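Local coordinates for small TOPRIM domain protein (Geobacillus stearothermophilus, PDB 2FCJ), which is of unknown function but carries a Toprim domain, a fold shared with topoisomerases, primases and nucleases, so it may act on nucleic acids, at residues 17-20 / 21-25; 90-93 / 94-98; 42-45 / 46-50. One frame throughout, in Å; residues are numbered along the deposited sequence.

Contact 1 (17-20 / 21-25); sequences QKVA and AVLNE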
loop_
_atom_site.group_PDB
_atom_site.type_symbol
_atom_site.label_atom_id
_atom_site.label_comp_id
_atom_site.label_asym_id
_atom_site.label_seq_id
_atom_site.Cartn_x
_atom_site.Cartn_y
_atom_site.Cartn_z
ATOM N N GLN A 17 5.046 -3.777 7.908
ATOM C CA GLN A 17 4.839 -3.811 9.346
ATOM C C GLN A 17 4.236 -2.500 9.859
ATOM O O GLN A 17 3.340 -2.505 10.700
ATOM C CB GLN A 17 6.154 -4.133 10.054
ATOM C CG GLN A 17 6.796 -5.415 9.561
ATOM C CD GLN A 17 6.146 -6.666 10.134
ATOM O OE1 GLN A 17 6.467 -7.091 11.244
ATOM N NE2 GLN A 17 5.253 -7.278 9.361
ATOM N N LYS A 18 4.709 -1.380 9.325
ATOM C CA LYS A 18 4.228 -0.067 9.746
ATOM C C LYS A 18 2.762 0.137 9.373
ATOM O O LYS A 18 1.960 0.613 10.178
ATOM C CB LYS A 18 5.072 1.001 9.068
ATOM C CG LYS A 18 4.724 2.412 9.446
ATOM C CD LYS A 18 5.880 3.323 9.098
ATOM C CE LYS A 18 5.645 4.727 9.610
ATOM N NZ LYS A 18 6.939 5.431 9.699
ATOM N N VAL A 19 2.417 -0.218 8.143
ATOM C CA VAL A 19 1.025 -0.180 7.722
ATOM C C VAL A 19 0.139 -1.067 8.594
ATOM O O VAL A 19 -0.933 -0.649 9.044
ATOM C CB VAL A 19 0.882 -0.615 6.257
ATOM C CG1 VAL A 19 -0.578 -0.819 5.915
ATOM C CG2 VAL A 19 1.515 0.412 5.338
ATOM N N ALA A 20 0.579 -2.301 8.826
ATOM C CA ALA A 20 -0.209 -3.248 9.599
ATOM C C ALA A 20 -0.478 -2.730 11.003
ATOM O O ALA A 20 -1.513 -3.038 11.588
ATOM C CB ALA A 20 0.488 -4.597 9.655
ATOM N N ALA A 21 0.484 -1.994 11.557
ATOM C CA ALA A 21 0.380 -1.482 12.918
ATOM C C ALA A 21 -0.667 -0.382 13.050
ATOM O O ALA A 21 -1.258 -0.215 14.118
ATOM C CB ALA A 21 1.740 -0.997 13.415
ATOM N N VAL A 22 -0.932 0.349 11.969
ATOM C CA VAL A 22 -1.910 1.428 12.063
ATOM C C VAL A 22 -3.335 0.984 11.786
ATOM O O VAL A 22 -4.284 1.672 12.145
ATOM C CB VAL A 22 -1.540 2.683 11.242
ATOM C CG1 VAL A 22 -0.070 3.008 11.402
ATOM C CG2 VAL A 22 -1.894 2.507 9.789
ATOM N N LEU A 23 -3.486 -0.173 11.143
ATOM C CA LEU A 23 -4.794 -0.596 10.674
ATOM C C LEU A 23 -5.666 -1.162 11.784
ATOM O O LEU A 23 -5.175 -1.813 12.705
ATOM C CB LEU A 23 -4.652 -1.624 9.554
ATOM C CG LEU A 23 -4.215 -1.047 8.213
ATOM C CD1 LEU A 23 -3.824 -2.137 7.236
ATOM C CD2 LEU A 23 -5.310 -0.176 7.668
ATOM N N ASN A 24 -6.958 -0.895 11.686
ATOM C CA ASN A 24 -7.913 -1.431 12.655
ATOM C C ASN A 24 -8.945 -2.355 12.015
ATOM O O ASN A 24 -9.992 -2.623 12.598
ATOM C CB ASN A 24 -8.615 -0.295 13.399
ATOM C CG ASN A 24 -9.361 -0.774 14.634
ATOM O OD1 ASN A 24 -8.884 -1.632 15.370
ATOM N ND2 ASN A 24 -10.535 -0.207 14.865
ATOM N N GLU A 25 -8.671 -2.789 10.789
ATOM C CA GLU A 25 -9.462 -3.827 10.137
ATOM C C GLU A 25 -8.487 -4.781 9.437
ATOM O O GLU A 25 -7.341 -4.415 9.170
ATOM C CB GLU A 25 -10.414 -3.190 9.122
ATOM C CG GLU A 25 -9.722 -2.376 8.010
ATOM C CD GLU A 25 -10.689 -1.873 6.959
ATOM O OE1 GLU A 25 -11.482 -2.713 6.462
ATOM O OE2 GLU A 25 -10.653 -0.672 6.583
HETATM O O HOH W 1 -3.147 -3.781 13.653
#
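Gln-17 to Ala-21 is the last regular turn of helix 13-22, the helix of a beta-alpha-beta unit in the Toprim fold that runs from strand 6-10 to strand 28-31. Ala-21 N donates to Gln-17 O at 3.0 Å, still in the i to i+4 pattern. One residue later the pattern tightens: Val-22 N turns to Val-19 O at 3.1 Å, approaching from above the carbonyl plane, and keeps merely a weak bond to Lys-18 O. Leu-23, the first residue to leave helical backbone angles, holds Val-19 O weakly through its N-H.

Beta-branched Val-19 suits this buried face, where it also meets Ile-29 of strand 28-31. Its CG1, anti to the backbone N (chi1 169°), lies alongside the Leu-23 side chain, and CG1 touches Leu-23 CD1 at 3.7 Å. The small side chain of Ala-20 lets it lie against Ile-29 as well, while Ala-21 suits the exposed side. One water finishes the helix end, giving one hydrogen to Ala-20 O at 2.7 Å and the other to Leu-23 O at 3.0 Å.

Contact 2 (90-93 / 94-98); sequences AAAP and IWHLA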
loop_
_atom_site.group_PDB
_atom_site.type_symbol
_atom_site.label_atom_id
_atom_site.label_comp_id
_atom_site.label_asym_id
_atom_site.label_seq_id
_atom_site.Cartn_x
_atom_site.Cartn_y
_atom_site.Cartn_z
ATOM N N ALA A 90 8.544 4.833 5.153
ATOM C CA ALA A 90 9.297 4.540 6.364
ATOM C C ALA A 90 9.590 5.785 7.194
ATOM O O ALA A 90 9.780 5.699 8.405
ATOM C CB ALA A 90 10.599 3.827 6.015
ATOM N N ALA A 91 9.700 6.932 6.532
ATOM C CA ALA A 91 10.114 8.162 7.202
ATOM C C ALA A 91 8.908 8.882 7.801
ATOM O O ALA A 91 9.025 9.614 8.792
ATOM C CB ALA A 91 10.845 9.074 6.223
ATOM N N ALA A 92 7.748 8.671 7.189
ATOM C CA ALA A 92 6.553 9.410 7.565
ATOM C C ALA A 92 6.137 9.103 8.991
ATOM O O ALA A 92 6.265 7.982 9.459
ATOM C CB ALA A 92 5.419 9.100 6.596
ATOM N N PRO A 93 5.632 10.117 9.705
ATOM C CA PRO A 93 5.124 9.859 11.038
ATOM C C PRO A 93 3.944 8.909 10.993
ATOM O O PRO A 93 3.164 8.903 10.029
ATOM C CB PRO A 93 4.647 11.241 11.521
ATOM C CG PRO A 93 5.227 12.220 10.612
ATOM C CD PRO A 93 5.486 11.529 9.315
ATOM N N ILE A 94 3.811 8.114 12.042
ATOM C CA ILE A 94 2.689 7.195 12.139
ATOM C C ILE A 94 1.345 7.891 11.896
ATOM O O ILE A 94 0.489 7.363 11.187
ATOM C CB ILE A 94 2.721 6.418 13.472
ATOM C CG1 ILE A 94 3.927 5.464 13.498
ATOM C CG2 ILE A 94 1.441 5.623 13.654
ATOM C CD1 ILE A 94 4.045 4.627 14.770
ATOM N N TRP A 95 1.165 9.087 12.433
ATOM C CA TRP A 95 -0.111 9.769 12.297
ATOM C C TRP A 95 -0.367 10.144 10.840
ATOM O O TRP A 95 -1.520 10.167 10.409
ATOM C CB TRP A 95 -0.215 10.987 13.247
ATOM C CG TRP A 95 0.753 12.049 12.963
ATOM C CD1 TRP A 95 1.964 12.223 13.551
ATOM C CD2 TRP A 95 0.641 13.042 11.947
ATOM N NE1 TRP A 95 2.599 13.301 12.996
ATOM C CE2 TRP A 95 1.802 13.828 12.013
ATOM C CE3 TRP A 95 -0.356 13.385 11.030
ATOM C CZ2 TRP A 95 2.029 14.896 11.154
ATOM C CZ3 TRP A 95 -0.145 14.474 10.196
ATOM C CH2 TRP A 95 1.039 15.213 10.267
ATOM N N HIS A 96 0.692 10.416 10.077
ATOM C CA HIS A 96 0.521 10.830 8.685
ATOM C C HIS A 96 0.091 9.615 7.865
ATOM O O HIS A 96 -0.851 9.690 7.084
ATOM C CB HIS A 96 1.797 11.473 8.093
ATOM C CG HIS A 96 1.706 11.740 6.621
ATOM N ND1 HIS A 96 0.863 12.692 6.082
ATOM C CD2 HIS A 96 2.384 11.213 5.578
ATOM C CE1 HIS A 96 1.018 12.725 4.768
ATOM N NE2 HIS A 96 1.928 11.830 4.435
ATOM N N LEU A 97 0.765 8.487 8.052
ATOM C CA LEU A 97 0.382 7.257 7.370
ATOM C C LEU A 97 -1.057 6.909 7.716
ATOM O O LEU A 97 -1.865 6.565 6.840
ATOM C CB LEU A 97 1.310 6.151 7.831
ATOM C CG LEU A 97 1.069 4.780 7.220
ATOM C CD1 LEU A 97 1.096 4.843 5.697
ATOM C CD2 LEU A 97 2.082 3.763 7.747
ATOM N N ALA A 98 -1.406 7.021 8.992
ATOM C CA ALA A 98 -2.771 6.759 9.414
ATOM C C ALA A 98 -3.765 7.668 8.688
ATOM O O ALA A 98 -4.819 7.206 8.251
ATOM C CB ALA A 98 -2.900 6.911 10.922
#
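Pro-93 O is gripped by two backbone N-H groups at the start of helix 94-103. Leu-97 N gives the straighter bond, 3.1 Å to Pro-93 O with an N-H...O angle of 168°, and it arrives nearly along the C=O axis. His-96 N is nearer to Pro-93 O, at 2.9 Å, but its bond is bent and weak. Pro-93 thus stands at the N-cap position. Having no N-H, it presents no donor of its own there; what its backbone brings to the helix is O, the first acceptor.

The pyrrolidine ring serves as an apolar partner for the first turn. Its CB packs over the NE1-CD1 side of one face of the Trp-95 indole, 3.3 Å from Trp-95 NE1 and 3.5 Å from Trp-95 CD1, with Pro-93 CG beyond the rim, 3.7 Å from Trp-95 NE1. Trp-95 achieves this by placing CG between its backbone N and carbonyl carbon (chi1 64°), which swings the indole back beside the proline. On the same side of the indole, Pro-93 CD meets His-96 CB at 3.9 Å.

In His-96, CG anti to the backbone N (chi1 172°) carries the imidazole toward Ala-92, whose CB comes up to the ring at its edge, 3.8 Å from His-96 CD2. A methyl group fits this buried place beside a flat ring. The far nitrogen, NE2, accepts from the backbone N-H of Asp-83, while the ring also meets Tyr-86.

Helix 94-103 packs here beside helix 13-22: Leu-97 touches Lys-18, Ile-94 touches Val-22, and the loop after strand 78-80 leads into it.

Contact 3 (42-45 / 46-50); sequences EELA and DELEG
Leu-44 and Leu-48, one helical turn apart, form the apolar side of the C-terminal turn of helix 38-47 in this Toprim fold, while carboxylates crowd its outer side. The backbone acceptors are met in order. Asp-46 N bonds Glu-42 O and Glu-47 N bonds Glu-43 O, each at 2.9 Å and fairly straight. Leu-48 N then reaches Leu-44 O, also at 2.9 Å but more bent, and bonds Ala-45 O weakly as its residue leaves the helical backbone angles. Glu-49 N bonds Asp-46 O, again weakly.

In Leu-44, CG anti to the backbone N (chi1 -172°) and chi2 of 62° together bring CD1 to Leu-48 CD1, 3.7 Å away, the side chains meeting at a slant. Both leucines suit a face turned to the sheet, where Leu-44 meets Ile-9 and Leu-48 meets Val-7 of strand 6-10. Cutting Leu-48 back to an alanine is likely to leave a gap beside Leu-44 CD1 and lose the packing on Val-7.

Acidic residues fit the exposed side, where solvent can hydrate them, although negative charge near a helix C-terminus is likely to be mildly unfavourable. Glu-42 and Asp-46 lie side by side, their carboxylate planes 64° apart and Glu-42 OE2 4.7 Å from Asp-46 OD2. A water bridges these like charges, donating one hydrogen to Glu-42 OE2 and one to Asp-46 OD2, each at 2.6 Å.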
loop_
_atom_site.group_PDB
_atom_site.type_symbol
_atom_site.label_atom_id
_atom_site.label_comp_id
_atom_site.label_asym_id
_atom_site.label_seq_id
_atom_site.Cartn_x
_atom_site.Cartn_y
_atom_site.Cartn_z
ATOM N N GLU A 42 1.302 -9.806 -12.916
ATOM C CA GLU A 42 0.130 -10.277 -13.642
ATOM C C GLU A 42 -0.608 -11.340 -12.840
ATOM O O GLU A 42 -1.839 -11.327 -12.770
ATOM C CB GLU A 42 0.521 -10.839 -15.016
ATOM C CG GLU A 42 -0.633 -11.421 -15.828
ATOM C CD GLU A 42 -0.192 -11.950 -17.179
ATOM O OE1 GLU A 42 1.030 -12.054 -17.408
ATOM O OE2 GLU A 42 -1.071 -12.268 -18.007
ATOM N N GLU A 43 0.132 -12.286 -12.265
ATOM C CA GLU A 43 -0.473 -13.318 -11.431
ATOM C C GLU A 43 -1.226 -12.697 -10.265
ATOM O O GLU A 43 -2.347 -13.103 -9.952
ATOM C CB GLU A 43 0.601 -14.253 -10.888
ATOM C CG GLU A 43 1.148 -15.243 -11.888
ATOM C CD GLU A 43 2.022 -16.294 -11.227
ATOM O OE1 GLU A 43 2.277 -16.172 -10.009
ATOM O OE2 GLU A 43 2.436 -17.246 -11.915
ATOM N N LEU A 44 -0.581 -11.751 -9.593
ATOM C CA LEU A 44 -1.222 -11.050 -8.494
ATOM C C LEU A 44 -2.506 -10.351 -8.943
ATOM O O LEU A 44 -3.527 -10.433 -8.273
ATOM C CB LEU A 44 -0.248 -10.045 -7.898
ATOM C CG LEU A 44 -0.672 -9.342 -6.617
ATOM C CD1 LEU A 44 -0.873 -10.366 -5.510
ATOM C CD2 LEU A 44 0.403 -8.327 -6.246
ATOM N N ALA A 45 -2.449 -9.630 -10.061
ATOM C CA ALA A 45 -3.633 -8.949 -10.584
ATOM C C ALA A 45 -4.758 -9.942 -10.826
ATOM O O ALA A 45 -5.934 -9.669 -10.537
ATOM C CB ALA A 45 -3.302 -8.178 -11.869
ATOM N N ASP A 46 -4.407 -11.086 -11.405
ATOM C CA ASP A 46 -5.390 -12.126 -11.660
ATOM C C ASP A 46 -6.020 -12.604 -10.352
ATOM O O ASP A 46 -7.249 -12.726 -10.233
ATOM C CB ASP A 46 -4.739 -13.306 -12.385
ATOM C CG ASP A 46 -4.485 -13.029 -13.865
ATOM O OD1 ASP A 46 -5.034 -12.040 -14.396
ATOM O OD2 ASP A 46 -3.786 -13.844 -14.509
ATOM N N GLU A 47 -5.171 -12.896 -9.372
ATOM C CA GLU A 47 -5.639 -13.382 -8.083
ATOM C C GLU A 47 -6.528 -12.359 -7.394
ATOM O O GLU A 47 -7.511 -12.728 -6.737
ATOM C CB GLU A 47 -4.458 -13.734 -7.181
ATOM C CG GLU A 47 -3.717 -15.002 -7.573
ATOM C CD GLU A 47 -2.460 -15.195 -6.756
ATOM O OE1 GLU A 47 -1.928 -14.183 -6.251
ATOM O OE2 GLU A 47 -2.003 -16.349 -6.623
ATOM N N LEU A 48 -6.236 -11.081 -7.615
ATOM C CA LEU A 48 -6.912 -10.023 -6.871
ATOM C C LEU A 48 -8.098 -9.417 -7.625
ATOM O O LEU A 48 -8.644 -8.404 -7.205
ATOM C CB LEU A 48 -5.922 -8.936 -6.447
ATOM C CG LEU A 48 -4.878 -9.403 -5.423
ATOM C CD1 LEU A 48 -3.865 -8.310 -5.125
ATOM C CD2 LEU A 48 -5.494 -9.974 -4.148
ATOM N N GLU A 49 -8.531 -10.052 -8.709
ATOM C CA GLU A 49 -9.753 -9.587 -9.367
ATOM C C GLU A 49 -10.917 -9.553 -8.384
ATOM O O GLU A 49 -11.160 -10.525 -7.665
ATOM C CB GLU A 49 -10.108 -10.453 -10.582
ATOM C CG GLU A 49 -11.471 -10.133 -11.206
ATOM C CD GLU A 49 -11.612 -8.693 -11.682
ATOM O OE1 GLU A 49 -10.635 -8.148 -12.236
ATOM O OE2 GLU A 49 -12.734 -8.138 -11.573
ATOM N N GLY A 50 -11.629 -8.434 -8.323
ATOM C CA GLY A 50 -12.772 -8.325 -7.421
ATOM C C GLY A 50 -12.398 -7.779 -6.058
ATOM O O GLY A 50 -13.266 -7.361 -5.294
HETATM O O HOH W 2 -3.022 -13.748 -17.030
#

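All three contacts lie at helix ends, contact 2 at a start and contacts 1 and 3 at C-terminal turns. Contacts 1 and 2 are partly buried and touch each other: Lys-18 NZ reaches Ala-92 O at 2.6 Å, a probable hydrogen bond, tying helix 13-22 to the loop that opens helix 94-103. Contact 3 is a surface contact, its centre about 28 Å from that of contact 2 and on the opposite side of the chain's centre. Chemistry follows place: valine and leucine in contact 1, rings and a proline at the N-cap position in contact 2, a leucine pair and water-bridged carboxylates in contact 3. Contacts 1 and 3 back onto the parallel sheet, against strands 28-31 and 6-10.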